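Local coordinates for protein exopolygalacturonase (Yersinia enterocolitica, PDB 2UVF) that probably hydrolyses the polygalacturonate chains of pectin from their ends, as a periplasmic family 28 glycoside hydrolase with a beta-helix fold, at residues L41-P44 against T45-D49; Q155-V159 against R160-A164; R488-A491 against K492-V496. All coordinates share one frame; numbering follows the deposited sequence.

Contact 1: L41-P44 against T45-D49; sequences LQVP and TLAYD
Ala-47 folds back onto Pro-44. Its CB packs against the proline ring, with Pro-44 CB 3.7 Å from Ala-47 CB. The backbone here makes a type II beta turn from Pro-44 to Ala-47. Its closing bond runs from Ala-47 N to Pro-44 O at 2.8 Å, though the place of this oxygen is less sure. Leu-46 takes the left-handed backbone conformation expected at the third position of such a turn.

Val-43 adds the second apolar patch. Its CG1 lies anti to the backbone N (chi1 -174°). From there CG1 reaches Ala-47 CB at 4.1 Å. The same methyl meets the Tyr-48 ring at its edge, near the ring plane, where Tyr-48 CD2 is also 4.1 Å away.

Further out, strand 53-58 supports the turn. Val-43 packs on Ile-53, Pro-44 on Val-56, and Ala-47 bonds to Val-54 through the backbone. Leu-46 O accepts a hydrogen bond from Arg-262, and Pro-44 touches Met-392 and Phe-394 of the beta-helix. The contact is mainly apolar, with one backbone bond, of less certain geometry, closing the turn. Packing among Val-43, Pro-44 and Ala-47 helps fix the turn's shape, and the turn lies against the beta-helix at strand 391-394.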
loop_
_atom_site.group_PDB
_atom_site.type_symbol
_atom_site.label_atom_id
_atom_site.label_comp_id
_atom_site.label_asym_id
_atom_site.label_seq_id
_atom_site.Cartn_x
_atom_site.Cartn_y
_atom_site.Cartn_z
ATOM N N LEU A 41 -5.114 -11.053 -18.973
ATOM C CA LEU A 41 -4.960 -12.118 -17.994
ATOM C C LEU A 41 -3.460 -12.293 -17.826
ATOM O O LEU A 41 -2.721 -12.210 -18.806
ATOM C CB LEU A 41 -5.619 -13.424 -18.459
ATOM C CG LEU A 41 -5.388 -14.672 -17.587
ATOM C CD1 LEU A 41 -6.016 -14.510 -16.203
ATOM C CD2 LEU A 41 -5.894 -15.948 -18.253
ATOM N N GLN A 42 -3.001 -12.503 -16.596
ATOM C CA GLN A 42 -1.570 -12.612 -16.329
ATOM C C GLN A 42 -1.311 -13.245 -14.980
ATOM O O GLN A 42 -2.191 -13.290 -14.131
ATOM C CB GLN A 42 -0.911 -11.227 -16.376
ATOM C CG GLN A 42 -1.335 -10.328 -15.227
ATOM C CD GLN A 42 -1.051 -8.879 -15.470
ATOM O OE1 GLN A 42 -0.086 -8.341 -14.936
ATOM N NE2 GLN A 42 -1.893 -8.225 -16.269
ATOM N N VAL A 43 -0.100 -13.749 -14.799
ATOM C CA VAL A 43 0.395 -14.123 -13.483
ATOM C C VAL A 43 1.180 -12.911 -12.980
ATOM O O VAL A 43 2.095 -12.448 -13.673
ATOM C CB VAL A 43 1.314 -15.374 -13.522
ATOM C CG1 VAL A 43 1.694 -15.819 -12.112
ATOM C CG2 VAL A 43 0.631 -16.514 -14.267
ATOM N N PRO A 44 0.779 -12.345 -11.820
ATOM C CA PRO A 44 1.607 -11.323 -11.177
ATOM C C PRO A 44 2.980 -11.894 -10.826
ATOM O O PRO A 44 3.108 -13.097 -10.570
ATOM C CB PRO A 44 0.815 -10.974 -9.898
ATOM C CG PRO A 44 -0.595 -11.376 -10.209
ATOM C CD PRO A 44 -0.469 -12.594 -11.076
ATOM N N THR A 45 3.988 -11.019 -10.832
ATOM C CA THR A 45 5.393 -11.363 -10.540
ATOM C C THR A 45 5.600 -12.311 -9.355
ATOM O O THR A 45 5.234 -12.007 -8.212
ATOM C CB THR A 45 6.211 -10.067 -10.336
ATOM O OG1 THR A 45 6.384 -9.420 -11.606
ATOM C CG2 THR A 45 7.566 -10.345 -9.685
ATOM N N LEU A 46 6.207 -13.459 -9.657
ATOM C CA LEU A 46 6.515 -14.507 -8.686
ATOM C C LEU A 46 5.286 -15.040 -7.929
ATOM O O LEU A 46 5.424 -15.737 -6.907
ATOM C CB LEU A 46 7.623 -14.053 -7.727
ATOM C CG LEU A 46 9.049 -14.034 -8.294
ATOM C CD1 LEU A 46 9.928 -13.166 -7.461
ATOM C CD2 LEU A 46 9.624 -15.446 -8.368
ATOM N N ALA A 47 4.097 -14.719 -8.448
ATOM C CA ALA A 47 2.826 -15.124 -7.848
ATOM C C ALA A 47 2.509 -16.609 -8.095
ATOM O O ALA A 47 1.357 -16.992 -8.336
ATOM C CB ALA A 47 1.685 -14.225 -8.364
ATOM N N TYR A 48 3.544 -17.443 -8.042
ATOM C CA TYR A 48 3.381 -18.875 -8.278
ATOM C C TYR A 48 4.321 -19.727 -7.434
ATOM O O TYR A 48 5.242 -19.223 -6.779
ATOM C CB TYR A 48 3.488 -19.212 -9.770
ATOM C CG TYR A 48 4.847 -18.965 -10.366
ATOM C CD1 TYR A 48 5.834 -19.945 -10.322
ATOM C CD2 TYR A 48 5.140 -17.761 -10.985
ATOM C CE1 TYR A 48 7.079 -19.730 -10.863
ATOM C CE2 TYR A 48 6.385 -17.538 -11.541
ATOM C CZ TYR A 48 7.351 -18.530 -11.474
ATOM O OH TYR A 48 8.594 -18.312 -12.014
ATOM N N ASP A 49 4.069 -21.027 -7.478
ATOM C CA ASP A 49 4.569 -21.971 -6.501
ATOM C C ASP A 49 4.859 -23.283 -7.220
ATOM O O ASP A 49 4.750 -23.357 -8.434
ATOM C CB ASP A 49 3.451 -22.216 -5.473
ATOM C CG ASP A 49 3.952 -22.188 -4.074
ATOM O OD1 ASP A 49 3.161 -22.441 -3.143
ATOM O OD2 ASP A 49 5.156 -21.904 -3.911
#

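Contact 2: Q155-V159 against R160-A164; sequences QIVNV and RDFGA
Val-157 reaches Phe-162 with one methyl. Val-157 CG1 comes to 3.7 Å from Phe-162 CE2, and the two side chains approach at a slant. Elsewhere Phe-162 packs on Gln-178 and Ala-179 of helix 173-181.

Asn-158 works through both of its oxygens. With CG anti to the backbone N (chi1 180°), its amide runs beside Arg-160. Asn-158 OD1 accepts from Arg-160 N at 2.7 Å in a nearly straight bond (166°), which makes an Asx turn. Asn-158 O takes Asp-161 N at 3.1 Å, from above the carbonyl plane. The same oxygen lies in the plane of the Phe-162 ring, at its edge, 3.6 Å from Phe-162 CD2. The Arg-160 guanidinium extends off the turn, and its NH1 bonds to Tyr-196 OH.

Val-159 O holds two amides. Phe-162 N and Ala-164 N each stand 3.2 Å from Val-159 O, on opposite faces of its carbonyl plane. Val-159 CG2 packs on Ala-164 CB at 3.8 Å. Gly-163 N bonds to Arg-160 O, and Gly-163 has a positive phi.

The paired bonds from Ala-164 to Val-159 and from Gly-163 to Arg-160 form the pattern of a Schellman motif. It turns the chain after strand 156-158, toward the helix at the N-terminal end of the pectate lyase-like beta-helix.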
loop_
_atom_site.group_PDB
_atom_site.type_symbol
_atom_site.label_atom_id
_atom_site.label_comp_id
_atom_site.label_asym_id
_atom_site.label_seq_id
_atom_site.Cartn_x
_atom_site.Cartn_y
_atom_site.Cartn_z
ATOM N N GLN A 155 14.108 -26.276 -2.132
ATOM C CA GLN A 155 14.910 -26.753 -1.015
ATOM C C GLN A 155 14.360 -26.164 0.280
ATOM O O GLN A 155 14.563 -24.981 0.562
ATOM C CB GLN A 155 16.376 -26.338 -1.179
ATOM C CG GLN A 155 17.296 -26.911 -0.091
ATOM C CD GLN A 155 18.452 -25.989 0.313
ATOM O OE1 GLN A 155 18.701 -24.950 -0.306
ATOM N NE2 GLN A 155 19.158 -26.375 1.377
ATOM N N ILE A 156 13.664 -26.981 1.065
ATOM C CA ILE A 156 13.148 -26.529 2.355
ATOM C C ILE A 156 14.306 -26.344 3.320
ATOM O O ILE A 156 15.164 -27.215 3.437
ATOM C CB ILE A 156 12.099 -27.510 2.956
ATOM C CG1 ILE A 156 10.940 -27.767 1.970
ATOM C CG2 ILE A 156 11.598 -27.014 4.328
ATOM C CD1 ILE A 156 10.303 -26.497 1.329
ATOM N N VAL A 157 14.335 -25.188 3.981
ATOM C CA VAL A 157 15.316 -24.890 5.022
ATOM C C VAL A 157 14.536 -24.420 6.242
ATOM O O VAL A 157 13.861 -23.392 6.195
ATOM C CB VAL A 157 16.320 -23.779 4.589
ATOM C CG1 VAL A 157 17.311 -23.484 5.700
ATOM C CG2 VAL A 157 17.046 -24.140 3.291
ATOM N N ASN A 158 14.620 -25.166 7.335
ATOM C CA ASN A 158 13.882 -24.829 8.546
ATOM C C ASN A 158 14.830 -24.149 9.534
ATOM O O ASN A 158 15.916 -24.656 9.788
ATOM C CB ASN A 158 13.237 -26.096 9.125
ATOM C CG ASN A 158 12.442 -25.841 10.405
ATOM O OD1 ASN A 158 12.700 -24.890 11.148
ATOM N ND2 ASN A 158 11.479 -26.718 10.675
ATOM N N VAL A 159 14.431 -22.993 10.065
ATOM C CA VAL A 159 15.310 -22.209 10.956
ATOM C C VAL A 159 15.582 -22.912 12.289
ATOM O O VAL A 159 16.507 -22.528 13.020
ATOM C CB VAL A 159 14.806 -20.732 11.220
ATOM C CG1 VAL A 159 14.681 -19.944 9.920
ATOM C CG2 VAL A 159 13.504 -20.699 12.029
ATOM N N ARG A 160 14.772 -23.924 12.602
ATOM C CA ARG A 160 14.940 -24.712 13.829
ATOM C C ARG A 160 16.162 -25.630 13.746
ATOM O O ARG A 160 16.768 -25.946 14.765
ATOM C CB ARG A 160 13.680 -25.511 14.159
ATOM C CG ARG A 160 12.558 -24.659 14.725
ATOM C CD ARG A 160 11.432 -25.499 15.296
ATOM N NE ARG A 160 11.735 -25.979 16.646
ATOM C CZ ARG A 160 11.452 -25.318 17.772
ATOM N NH1 ARG A 160 10.850 -24.131 17.735
ATOM N NH2 ARG A 160 11.770 -25.849 18.949
ATOM N N ASP A 161 16.524 -26.022 12.523
ATOM C CA ASP A 161 17.717 -26.821 12.258
ATOM C C ASP A 161 19.014 -26.027 12.454
ATOM O O ASP A 161 20.110 -26.602 12.435
ATOM C CB ASP A 161 17.653 -27.419 10.843
ATOM C CG ASP A 161 16.471 -28.363 10.660
ATOM O OD1 ASP A 161 15.876 -28.792 11.670
ATOM O OD2 ASP A 161 16.129 -28.678 9.506
ATOM N N PHE A 162 18.883 -24.712 12.654
ATOM C CA PHE A 162 20.026 -23.840 12.931
ATOM C C PHE A 162 19.968 -23.247 14.331
ATOM O O PHE A 162 20.680 -22.287 14.632
ATOM C CB PHE A 162 20.140 -22.732 11.884
ATOM C CG PHE A 162 20.418 -23.237 10.502
ATOM C CD1 PHE A 162 21.701 -23.155 9.963
ATOM C CD2 PHE A 162 19.398 -23.813 9.739
ATOM C CE1 PHE A 162 21.957 -23.629 8.680
ATOM C CE2 PHE A 162 19.646 -24.289 8.460
ATOM C CZ PHE A 162 20.925 -24.203 7.934
ATOM N N GLY A 163 19.121 -23.824 15.182
ATOM C CA GLY A 163 19.079 -23.466 16.594
ATOM C C GLY A 163 18.066 -22.417 17.019
ATOM O O GLY A 163 18.152 -21.883 18.131
ATOM N N ALA A 164 17.106 -22.121 16.147
ATOM C CA ALA A 164 16.030 -21.205 16.498
ATOM C C ALA A 164 14.977 -21.919 17.328
ATOM O O ALA A 164 14.548 -23.029 16.994
ATOM C CB ALA A 164 15.409 -20.573 15.260
#

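Contact 3: R488-A491 against K492-V496; sequences RDLA and KQVMV. With SO4 (sulfate ion), chain E.
Arg-488 NH2 holds two oxygens of one sulfate ion. Arg-488 NH2 bonds to sulfate O1 at 3.0 Å. It also bonds to sulfate O3, at 3.2 Å from Arg-488 NH2. O3 sits at the edge of the guanidinium, in its plane, while O1 approaches obliquely. Neither bond is straight, with N-H...O angles of 136° to O1 and 147° to O3, because both oxygens lie toward the N-H on the NE side and share it. The sulfate probably comes from the crystallisation liquor.

Asp-489 lies over one face of the same guanidinium. Its OD2 is 3.7 Å from Arg-488 NH1, a long salt bridge in which no N-H points at the oxygen. Any attraction is probably one of charge only.

The chain then turns from one face of the beta-helix to the next. Leu-490 makes the main side-chain contact across this bend. Extended at chi2 (-176°), Leu-490 carries CD1 to the backbone of Val-494. Leu-490 CD1 reaches Val-494 CA at 3.8 Å and touches Val-494 CG2 more loosely, at 4.2 Å. Gln-493 O is also beside it, 3.5 Å from Leu-490 CD1.

Neighbouring coils complete the surroundings. Leu-490 also touches Ser-532, and Val-494 packs on Val-529. The buried Gln-493 is held through NE2, which bonds to Glu-540 OE1 and Pro-537 O. Ala-491 and Lys-492 both lean on Asp-462.

Across the bend, the contact is van der Waals packing of Leu-490 on the backbone of Gln-493 and Val-494. The charged groups of Arg-488 and Asp-489 come before it in the chain. There the arginine carries a charge that can bind an anion, and Asp-489 would probably offset part of that charge.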
loop_
_atom_site.group_PDB
_atom_site.type_symbol
_atom_site.label_atom_id
_atom_site.label_comp_id
_atom_site.label_asym_id
_atom_site.label_seq_id
_atom_site.Cartn_x
_atom_site.Cartn_y
_atom_site.Cartn_z
ATOM N N ARG A 488 -17.221 4.302 2.750
ATOM C CA ARG A 488 -18.250 4.534 3.769
ATOM C C ARG A 488 -17.608 5.032 5.053
ATOM O O ARG A 488 -16.618 4.471 5.513
ATOM C CB ARG A 488 -19.077 3.253 4.014
ATOM C CG ARG A 488 -19.958 3.270 5.250
ATOM C CD ARG A 488 -21.071 2.242 5.229
ATOM N NE ARG A 488 -22.250 2.819 5.896
ATOM C CZ ARG A 488 -22.623 2.522 7.139
ATOM N NH1 ARG A 488 -21.943 1.614 7.833
ATOM N NH2 ARG A 488 -23.673 3.117 7.687
ATOM N N ASP A 489 -18.174 6.086 5.629
ATOM C CA ASP A 489 -17.726 6.582 6.926
ATOM C C ASP A 489 -16.266 7.056 6.911
ATOM O O ASP A 489 -15.531 6.861 7.879
ATOM C CB ASP A 489 -17.947 5.527 8.018
ATOM C CG ASP A 489 -19.412 5.280 8.319
ATOM O OD1 ASP A 489 -20.267 6.069 7.908
ATOM O OD2 ASP A 489 -19.724 4.295 8.996
ATOM N N LEU A 490 -15.865 7.717 5.829
ATOM C CA LEU A 490 -14.559 8.337 5.766
ATOM C C LEU A 490 -14.439 9.316 6.913
ATOM O O LEU A 490 -15.416 9.961 7.267
ATOM C CB LEU A 490 -14.351 9.037 4.423
ATOM C CG LEU A 490 -14.201 8.160 3.182
ATOM C CD1 LEU A 490 -13.913 9.052 2.005
ATOM C CD2 LEU A 490 -13.100 7.111 3.373
ATOM N N ALA A 491 -13.268 9.391 7.533
ATOM C CA ALA A 491 -13.121 10.226 8.736
ATOM C C ALA A 491 -12.817 11.683 8.411
ATOM O O ALA A 491 -13.078 12.558 9.237
ATOM C CB ALA A 491 -12.073 9.645 9.706
ATOM N N LYS A 492 -12.287 11.963 7.218
ATOM C CA LYS A 492 -11.982 13.356 6.869
ATOM C C LYS A 492 -12.559 13.805 5.535
ATOM O O LYS A 492 -13.511 14.589 5.496
ATOM C CB LYS A 492 -10.470 13.633 6.875
ATOM C CG LYS A 492 -9.732 13.428 8.183
ATOM C CD LYS A 492 -8.287 13.975 8.005
ATOM C CE LYS A 492 -7.381 13.684 9.209
ATOM N NZ LYS A 492 -8.059 13.790 10.543
ATOM N N GLN A 493 -11.964 13.331 4.445
ATOM C CA GLN A 493 -12.281 13.837 3.119
ATOM C C GLN A 493 -12.270 12.747 2.072
ATOM O O GLN A 493 -11.644 11.719 2.265
ATOM C CB GLN A 493 -11.249 14.878 2.744
ATOM C CG GLN A 493 -11.111 15.979 3.787
ATOM C CD GLN A 493 -9.966 16.877 3.474
ATOM O OE1 GLN A 493 -8.820 16.568 3.784
ATOM N NE2 GLN A 493 -10.257 17.984 2.839
ATOM N N VAL A 494 -12.950 12.996 0.958
ATOM C CA VAL A 494 -12.997 12.083 -0.180
ATOM C C VAL A 494 -11.708 12.159 -1.018
ATOM O O VAL A 494 -11.067 11.139 -1.294
ATOM C CB VAL A 494 -14.242 12.376 -1.075
ATOM C CG1 VAL A 494 -14.238 11.522 -2.304
ATOM C CG2 VAL A 494 -15.556 12.213 -0.287
ATOM N N MET A 495 -11.365 13.366 -1.451
ATOM C CA MET A 495 -10.148 13.595 -2.212
ATOM C C MET A 495 -9.508 14.908 -1.776
ATOM O O MET A 495 -10.198 15.900 -1.548
ATOM C CB MET A 495 -10.417 13.581 -3.722
ATOM C CG MET A 495 -9.180 13.801 -4.580
ATOM S SD MET A 495 -9.455 13.573 -6.341
ATOM C CE MET A 495 -10.339 15.083 -6.769
ATOM N N VAL A 496 -8.187 14.889 -1.631
ATOM C CA VAL A 496 -7.406 16.115 -1.413
ATOM C C VAL A 496 -6.220 16.175 -2.374
ATOM O O VAL A 496 -5.609 15.160 -2.706
ATOM C CB VAL A 496 -6.909 16.283 0.048
ATOM C CG1 VAL A 496 -6.447 17.713 0.293
ATOM C CG2 VAL A 496 -7.996 15.945 1.022
HETATM S S SO4 E . -26.462 5.120 6.304
HETATM O O1 SO4 E . -25.987 3.785 5.911
HETATM O O2 SO4 E . -27.753 4.968 6.981
HETATM O O3 SO4 E . -25.504 5.740 7.226
HETATM O O4 SO4 E . -26.639 5.961 5.115
#

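Overall arrangement
The three contacts follow one another along the chain, and none touches another. Contact 1 belongs to the N-terminal fibronectin type III domain, at the end of strand 39-42 and in the loop leading to strand 53-58. Contact 2 lies at strand 156-158, which pairs with strand 187-191 at the start of the beta-helix. Contact 3 joins strands 476-490 and 493-500 much further along it. The centres of contacts 1 and 2 are about 27 Å apart, those of 2 and 3 about 46 Å, and those of 1 and 3 about 33 Å. Contact 3 lies opposite both others across the chain's centre. Together they mark the accessory domain, the solenoid's start and a later coil.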